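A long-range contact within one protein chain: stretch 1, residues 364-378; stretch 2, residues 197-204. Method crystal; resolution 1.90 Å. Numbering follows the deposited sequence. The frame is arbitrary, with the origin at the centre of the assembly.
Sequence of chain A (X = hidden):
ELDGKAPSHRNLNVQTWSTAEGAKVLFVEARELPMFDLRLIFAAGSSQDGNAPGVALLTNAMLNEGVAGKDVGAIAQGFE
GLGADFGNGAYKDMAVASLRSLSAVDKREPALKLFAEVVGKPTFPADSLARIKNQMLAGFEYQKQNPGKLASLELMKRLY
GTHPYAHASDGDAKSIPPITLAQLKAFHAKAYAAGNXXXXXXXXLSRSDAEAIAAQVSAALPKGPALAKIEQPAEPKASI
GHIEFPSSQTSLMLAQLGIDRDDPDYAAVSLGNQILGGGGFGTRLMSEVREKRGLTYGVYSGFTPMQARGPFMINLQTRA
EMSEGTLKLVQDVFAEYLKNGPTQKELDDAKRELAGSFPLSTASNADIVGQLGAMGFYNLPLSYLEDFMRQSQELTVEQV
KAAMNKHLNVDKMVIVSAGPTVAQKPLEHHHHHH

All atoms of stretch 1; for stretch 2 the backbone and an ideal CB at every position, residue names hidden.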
ATOM      1  N   SER A 364     -20.040   5.715   4.162  1.00 24.52           N
ATOM      2  CA  SER A 364     -19.493   5.108   5.371  1.00 21.96           C
ATOM      3  C   SER A 364     -18.943   6.167   6.310  1.00 20.00           C
ATOM      4  O   SER A 364     -18.761   7.323   5.919  1.00 19.31           O
ATOM      5  CB  SER A 364     -18.362   4.147   5.006  1.00 23.55           C
ATOM      6  OG  SER A 364     -17.279   4.848   4.409  1.00 22.52           O
ATOM      7  N   ASN A 365     -18.661   5.766   7.544  1.00 17.60           N
ATOM      8  CA  ASN A 365     -18.113   6.694   8.520  1.00 16.18           C
ATOM      9  C   ASN A 365     -16.774   7.264   8.035  1.00 16.39           C
ATOM     10  O   ASN A 365     -16.519   8.456   8.185  1.00 13.47           O
ATOM     11  CB  ASN A 365     -17.943   6.006   9.886  1.00 15.64           C
ATOM     12  CG  ASN A 365     -19.273   5.597  10.508  1.00 16.20           C
ATOM     13  OD1 ASN A 365     -20.337   6.015  10.056  1.00 17.80           O
ATOM     14  ND2 ASN A 365     -19.215   4.788  11.555  1.00 13.73           N
ATOM     15  N   ALA A 366     -15.933   6.421   7.431  1.00 15.53           N
ATOM     16  CA  ALA A 366     -14.624   6.868   6.943  1.00 15.15           C
ATOM     17  C   ALA A 366     -14.733   7.920   5.843  1.00 16.60           C
ATOM     18  O   ALA A 366     -13.970   8.889   5.817  1.00 13.46           O
ATOM     19  CB  ALA A 366     -13.811   5.676   6.428  1.00 16.12           C
ATOM     20  N   ASP A 367     -15.674   7.721   4.922  1.00 17.52           N
ATOM     21  CA  ASP A 367     -15.845   8.678   3.838  1.00 19.27           C
ATOM     22  C   ASP A 367     -16.377   9.997   4.386  1.00 17.70           C
ATOM     23  O   ASP A 367     -15.901  11.065   4.020  1.00 16.79           O
ATOM     24  CB  ASP A 367     -16.800   8.135   2.775  1.00 24.83           C
ATOM     25  CG  ASP A 367     -16.159   7.061   1.909  1.00 30.53           C
ATOM     26  OD1 ASP A 367     -15.045   7.302   1.390  1.00 33.99           O
ATOM     27  OD2 ASP A 367     -16.775   5.984   1.740  1.00 33.47           O
ATOM     28  N   ILE A 368     -17.361   9.913   5.271  1.00 15.84           N
ATOM     29  CA  ILE A 368     -17.950  11.114   5.865  1.00 15.60           C
ATOM     30  C   ILE A 368     -16.917  11.875   6.691  1.00 13.89           C
ATOM     31  O   ILE A 368     -16.738  13.079   6.515  1.00 12.20           O
ATOM     32  CB  ILE A 368     -19.162  10.760   6.764  1.00 15.02           C
ATOM     33  CG1 ILE A 368     -20.233  10.046   5.936  1.00 18.90           C
ATOM     34  CG2 ILE A 368     -19.753  12.025   7.381  1.00 18.59           C
ATOM     35  CD1 ILE A 368     -20.767  10.873   4.779  1.00 24.71           C
ATOM     36  N   VAL A 369     -16.221  11.173   7.581  1.00 13.88           N
ATOM     37  CA  VAL A 369     -15.224  11.822   8.426  1.00 12.06           C
ATOM     38  C   VAL A 369     -14.160  12.536   7.577  1.00 11.79           C
ATOM     39  O   VAL A 369     -13.648  13.591   7.963  1.00 11.06           O
ATOM     40  CB  VAL A 369     -14.559  10.798   9.388  1.00 12.03           C
ATOM     41  CG1 VAL A 369     -13.436  10.027   8.671  1.00  9.37           C
ATOM     42  CG2 VAL A 369     -14.040  11.528  10.625  1.00 10.59           C
ATOM     43  N   GLY A 370     -13.840  11.970   6.415  1.00 12.16           N
ATOM     44  CA  GLY A 370     -12.865  12.604   5.536  1.00 11.35           C
ATOM     45  C   GLY A 370     -13.364  13.956   5.035  1.00 11.08           C
ATOM     46  O   GLY A 370     -12.620  14.939   5.006  1.00 11.19           O
ATOM     47  N   GLN A 371     -14.631  14.009   4.638  1.00 12.30           N
ATOM     48  CA  GLN A 371     -15.233  15.241   4.140  1.00 15.20           C
ATOM     49  C   GLN A 371     -15.389  16.272   5.249  1.00 14.03           C
ATOM     50  O   GLN A 371     -15.172  17.464   5.024  1.00 13.56           O
ATOM     51  CB  GLN A 371     -16.600  14.954   3.513  1.00 17.34           C
ATOM     52  CG  GLN A 371     -16.546  14.029   2.305  1.00 22.74           C
ATOM     53  CD  GLN A 371     -15.692  14.585   1.181  1.00 27.12           C
ATOM     54  OE1 GLN A 371     -15.914  15.704   0.709  1.00 28.31           O
ATOM     55  NE2 GLN A 371     -14.709  13.805   0.740  1.00 28.85           N
ATOM     56  N   LEU A 372     -15.766  15.812   6.442  1.00 13.26           N
ATOM     57  CA  LEU A 372     -15.934  16.713   7.584  1.00 12.38           C
ATOM     58  C   LEU A 372     -14.619  17.401   7.919  1.00 12.59           C
ATOM     59  O   LEU A 372     -14.588  18.591   8.256  1.00 12.90           O
ATOM     60  CB  LEU A 372     -16.421  15.945   8.815  1.00 10.98           C
ATOM     61  CG  LEU A 372     -17.863  15.440   8.832  1.00 12.21           C
ATOM     62  CD1 LEU A 372     -18.206  14.971  10.254  1.00 13.13           C
ATOM     63  CD2 LEU A 372     -18.812  16.563   8.419  1.00 14.59           C
ATOM     64  N   GLY A 373     -13.530  16.641   7.840  1.00 12.36           N
ATOM     65  CA  GLY A 373     -12.222  17.197   8.123  1.00 13.34           C
ATOM     66  C   GLY A 373     -11.904  18.309   7.142  1.00 12.62           C
ATOM     67  O   GLY A 373     -11.429  19.373   7.538  1.00 14.21           O
ATOM     68  N   ALA A 374     -12.172  18.065   5.862  1.00 11.78           N
ATOM     69  CA  ALA A 374     -11.915  19.064   4.829  1.00 12.59           C
ATOM     70  C   ALA A 374     -12.837  20.266   5.017  1.00 10.25           C
ATOM     71  O   ALA A 374     -12.421  21.405   4.826  1.00 11.12           O
ATOM     72  CB  ALA A 374     -12.122  18.461   3.443  1.00 10.37           C
HETATM   73  N   MSE A 375     -14.088  20.011   5.389  1.00 10.81           N
HETATM   74  CA  MSE A 375     -15.044  21.092   5.611  1.00 10.84           C
HETATM   75  C   MSE A 375     -14.516  22.021   6.701  1.00 10.84           C
HETATM   76  O   MSE A 375     -14.512  23.249   6.544  1.00 12.41           O
HETATM   77  CB  MSE A 375     -16.411  20.523   6.020  1.00 12.13           C
HETATM   78  CG  MSE A 375     -17.218  19.900   4.860  1.00 12.78           C
HETATM   79 SE   MSE A 375     -18.677  18.923   5.386  1.00 12.59          SE
HETATM   80  CE  MSE A 375     -19.579  20.122   6.326  1.00 13.53           C
ATOM     81  N   GLY A 376     -14.055  21.430   7.801  1.00  9.79           N
ATOM     82  CA  GLY A 376     -13.542  22.224   8.901  1.00 10.75           C
ATOM     83  C   GLY A 376     -12.230  22.921   8.608  1.00 10.68           C
ATOM     84  O   GLY A 376     -12.056  24.099   8.926  1.00 11.34           O
ATOM     85  N   PHE A 377     -11.306  22.190   7.995  1.00 11.53           N
ATOM     86  CA  PHE A 377      -9.996  22.730   7.676  1.00 13.88           C
ATOM     87  C   PHE A 377     -10.060  23.873   6.672  1.00 13.89           C
ATOM     88  O   PHE A 377      -9.358  24.869   6.819  1.00 13.11           O
ATOM     89  CB  PHE A 377      -9.086  21.638   7.120  1.00 12.94           C
ATOM     90  CG  PHE A 377      -7.646  22.056   6.995  1.00 13.74           C
ATOM     91  CD1 PHE A 377      -6.809  22.038   8.105  1.00 15.54           C
ATOM     92  CD2 PHE A 377      -7.143  22.517   5.783  1.00 11.91           C
ATOM     93  CE1 PHE A 377      -5.477  22.436   7.997  1.00 16.61           C
ATOM     94  CE2 PHE A 377      -5.813  22.921   5.666  1.00 15.52           C
ATOM     95  CZ  PHE A 377      -4.982  22.896   6.776  1.00 13.08           C
ATOM     96  N   TYR A 378     -10.912  23.732   5.662  1.00 13.55           N
ATOM     97  CA  TYR A 378     -11.035  24.755   4.628  1.00 15.56           C
ATOM     98  C   TYR A 378     -12.204  25.716   4.813  1.00 16.65           C
ATOM     99  O   TYR A 378     -12.504  26.518   3.924  1.00 19.20           O
ATOM    100  CB  TYR A 378     -11.132  24.074   3.265  1.00 13.20           C
ATOM    101  CG  TYR A 378      -9.891  23.298   2.919  1.00 13.18           C
ATOM    102  CD1 TYR A 378      -8.685  23.957   2.677  1.00 13.94           C
ATOM    103  CD2 TYR A 378      -9.910  21.908   2.846  1.00 13.56           C
ATOM    104  CE1 TYR A 378      -7.535  23.260   2.368  1.00 14.00           C
ATOM    105  CE2 TYR A 378      -8.755  21.194   2.533  1.00 16.41           C
ATOM    106  CZ  TYR A 378      -7.572  21.881   2.296  1.00 14.66           C
ATOM    107  OH  TYR A 378      -6.422  21.198   1.985  1.00 18.70           O
ATOM    108  N   UNK A 197      -5.918  22.601  15.158  1.00  8.91           N
ATOM    109  CA  UNK A 197      -6.489  21.340  14.701  1.00  8.73           C
ATOM    110  C   UNK A 197      -7.997  21.341  14.469  1.00  9.23           C
ATOM    111  O   UNK A 197      -8.742  22.125  15.066  1.00  9.27           O
ATOM    112  CB  UNK A 197      -6.154  20.250  15.721  1.00  8.73           C
ATOM    113  N   UNK A 198      -8.431  20.456  13.581  1.00  7.75           N
ATOM    114  CA  UNK A 198      -9.845  20.266  13.289  1.00  7.80           C
ATOM    115  C   UNK A 198     -10.157  18.862  13.790  1.00  7.72           C
ATOM    116  O   UNK A 198      -9.448  17.923  13.454  1.00  7.98           O
ATOM    117  CB  UNK A 198     -10.169  20.442  11.804  1.00  7.80           C
ATOM    118  N   UNK A 199     -11.207  18.722  14.587  1.00  8.03           N
ATOM    119  CA  UNK A 199     -11.587  17.422  15.138  1.00  9.25           C
ATOM    120  C   UNK A 199     -12.870  16.940  14.476  1.00  7.24           C
ATOM    121  O   UNK A 199     -13.927  17.528  14.671  1.00  9.52           O
ATOM    122  CB  UNK A 199     -11.763  17.502  16.656  1.00  9.25           C
ATOM    123  N   UNK A 200     -12.771  15.872  13.689  1.00  8.29           N
ATOM    124  CA  UNK A 200     -13.927  15.322  12.989  1.00  6.05           C
ATOM    125  C   UNK A 200     -14.283  13.964  13.577  1.00  7.74           C
ATOM    126  O   UNK A 200     -13.414  13.123  13.771  1.00  6.19           O
ATOM    127  CB  UNK A 200     -13.652  15.204  11.489  1.00  6.05           C
ATOM    128  N   UNK A 201     -15.564  13.758  13.855  1.00  5.80           N
ATOM    129  CA  UNK A 201     -16.047  12.515  14.459  1.00  9.55           C
ATOM    130  C   UNK A 201     -17.288  11.986  13.768  1.00  9.38           C
ATOM    131  O   UNK A 201     -18.233  12.730  13.537  1.00  8.70           O
ATOM    132  CB  UNK A 201     -16.341  12.729  15.945  1.00  9.55           C
ATOM    133  N   UNK A 202     -17.298  10.691  13.459  1.00  9.27           N
ATOM    134  CA  UNK A 202     -18.453  10.077  12.827  1.00  7.18           C
ATOM    135  C   UNK A 202     -18.679   8.663  13.350  1.00  9.86           C
ATOM    136  O   UNK A 202     -17.759   7.833  13.344  1.00  6.34           O
ATOM    137  CB  UNK A 202     -18.278  10.057  11.307  1.00  7.18           C
ATOM    138  N   UNK A 203     -19.896   8.375  13.797  1.00 10.45           N
ATOM    139  CA  UNK A 203     -20.162   7.031  14.273  1.00 11.77           C
ATOM    140  C   UNK A 203     -21.233   6.832  15.318  1.00 11.38           C
ATOM    141  O   UNK A 203     -22.093   7.682  15.541  1.00  9.67           O
ATOM    142  CB  UNK A 203     -18.858   6.461  14.835  1.00 11.77           C
ATOM    143  N   UNK A 204     -21.157   5.678  15.967  1.00 12.52           N
ATOM    144  CA  UNK A 204     -22.108   5.273  16.989  1.00 13.89           C
ATOM    145  C   UNK A 204     -21.867   6.000  18.308  1.00 12.34           C
ATOM    146  O   UNK A 204     -21.459   5.401  19.302  1.00 10.98           O
ATOM    147  CB  UNK A 204     -22.033   3.760  17.205  1.00 13.89           C
TER

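The helix of stretch 1, residues 365-377, runs nearly antiparallel to the strand at 197-203: the axes make an angle of 155° and approach to 7.5 Å. Because CB directions alternate along a strand, 198, 200 and 202 point toward the helix and 197, 199 and 201 away.

At 197 and 199 the ideal CB has nothing of stretch 1 within 5.5 Å, so the helix sets no preference and would tolerate many kinds of side chain; the residues are Val 197 and Ile 199.

At 198 the ideal CB lies 4.3 Å from Phe 377 N and 4.6 Å from Gly 373 O. The helix has bare backbone at Gly 373 and Gly 376; the amides of both and the carbonyl of Gly 373 are already paired within it, Phe 377 N donating to Gly 373 O at 2.9 Å. A polar group would gain little, whereas a medium apolar side chain, valine or isoleucine for instance, could fill the hollow. The deposited residue is Val 198, chi1 t. Its CG2 sits 3.6 Å from Phe 377 N and near the plane of the Phe 377 ring, at its edge; its CG1 is 4.0 Å from Gly 373 O. An ideal CB on Gly 376 would fall 2.7 Å from Val 198 CG1, a clash, so the missing side chain makes the room.

At 200 the space is tight. The ideal CB is already 3.8 Å from Val 369 CG2, 3.9 Å from Leu 372 CB and 3.9 Å from Gly 373 N, which favours a small residue, alanine or perhaps glycine or serine. Ala 200 is found, its methyl packing against the side chains of Val 369 and Leu 372 and over the backbone at Gly 373.

Position 201 points away, and stretch 1 would tolerate many kinds; it is Leu 201.

At 202 the ideal CB stands 4.3 Å from Val 369 CB and 4.6 Å from Ile 368 CG2, facing a largely apolar patch where valine or isoleucine would suit. Val 202, chi1 t, has the largest covered area here, 103 Å². Its CG2 reaches Leu 372 CD1 at 3.6 Å and Ile 368 CG2 at 3.8 Å, while CG1 lies 3.5 Å from Asn 365 OD1.

At 203 phi/psi of 152/-162 would jam a CB against the preceding carbonyl O. Glycine is indicated: Gly 203 places its CA 3.6 Å from Asn 365 ND2.

Position 204 has no stretch 1 atom within 5.5 Å of its ideal CB, so polar residues are admissible. Asp 204 is hydrogen-bonded elsewhere in the structure.

Stretch 2, residues 197-204: VVIALVGD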
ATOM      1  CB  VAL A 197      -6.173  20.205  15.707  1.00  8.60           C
ATOM      2  CG1 VAL A 197      -7.075  20.342  16.937  1.00  5.40           C
ATOM      3  CG2 VAL A 197      -6.354  18.828  15.034  1.00  6.03           C
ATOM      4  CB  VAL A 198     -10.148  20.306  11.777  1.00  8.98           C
ATOM      5  CG1 VAL A 198     -11.606  19.898  11.534  1.00  7.82           C
ATOM      6  CG2 VAL A 198      -9.901  21.709  11.235  1.00  7.49           C
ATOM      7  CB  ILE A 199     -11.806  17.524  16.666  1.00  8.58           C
ATOM      8  CG1 ILE A 199     -10.500  17.935  17.343  1.00  9.08           C
ATOM      9  CG2 ILE A 199     -12.297  16.201  17.226  1.00 10.32           C
ATOM     10  CD1 ILE A 199     -10.681  18.326  18.793  1.00 10.96           C
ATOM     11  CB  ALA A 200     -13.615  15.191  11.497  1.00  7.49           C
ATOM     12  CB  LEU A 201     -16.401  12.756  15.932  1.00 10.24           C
ATOM     13  CG  LEU A 201     -15.370  12.587  17.042  1.00 14.66           C
ATOM     14  CD1 LEU A 201     -15.945  13.137  18.350  1.00 16.15           C
ATOM     15  CD2 LEU A 201     -15.018  11.098  17.186  1.00 16.27           C
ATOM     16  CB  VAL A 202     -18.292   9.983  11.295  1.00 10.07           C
ATOM     17  CG1 VAL A 202     -19.534   9.369  10.700  1.00  7.90           C
ATOM     18  CG2 VAL A 202     -18.036  11.358  10.690  1.00  8.44           C
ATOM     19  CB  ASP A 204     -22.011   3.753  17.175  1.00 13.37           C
ATOM     20  CG  ASP A 204     -23.015   3.219  18.167  1.00 17.96           C
ATOM     21  OD1 ASP A 204     -24.129   3.784  18.240  1.00 17.17           O
ATOM     22  OD2 ASP A 204     -22.694   2.227  18.858  1.00 17.84           O
TER
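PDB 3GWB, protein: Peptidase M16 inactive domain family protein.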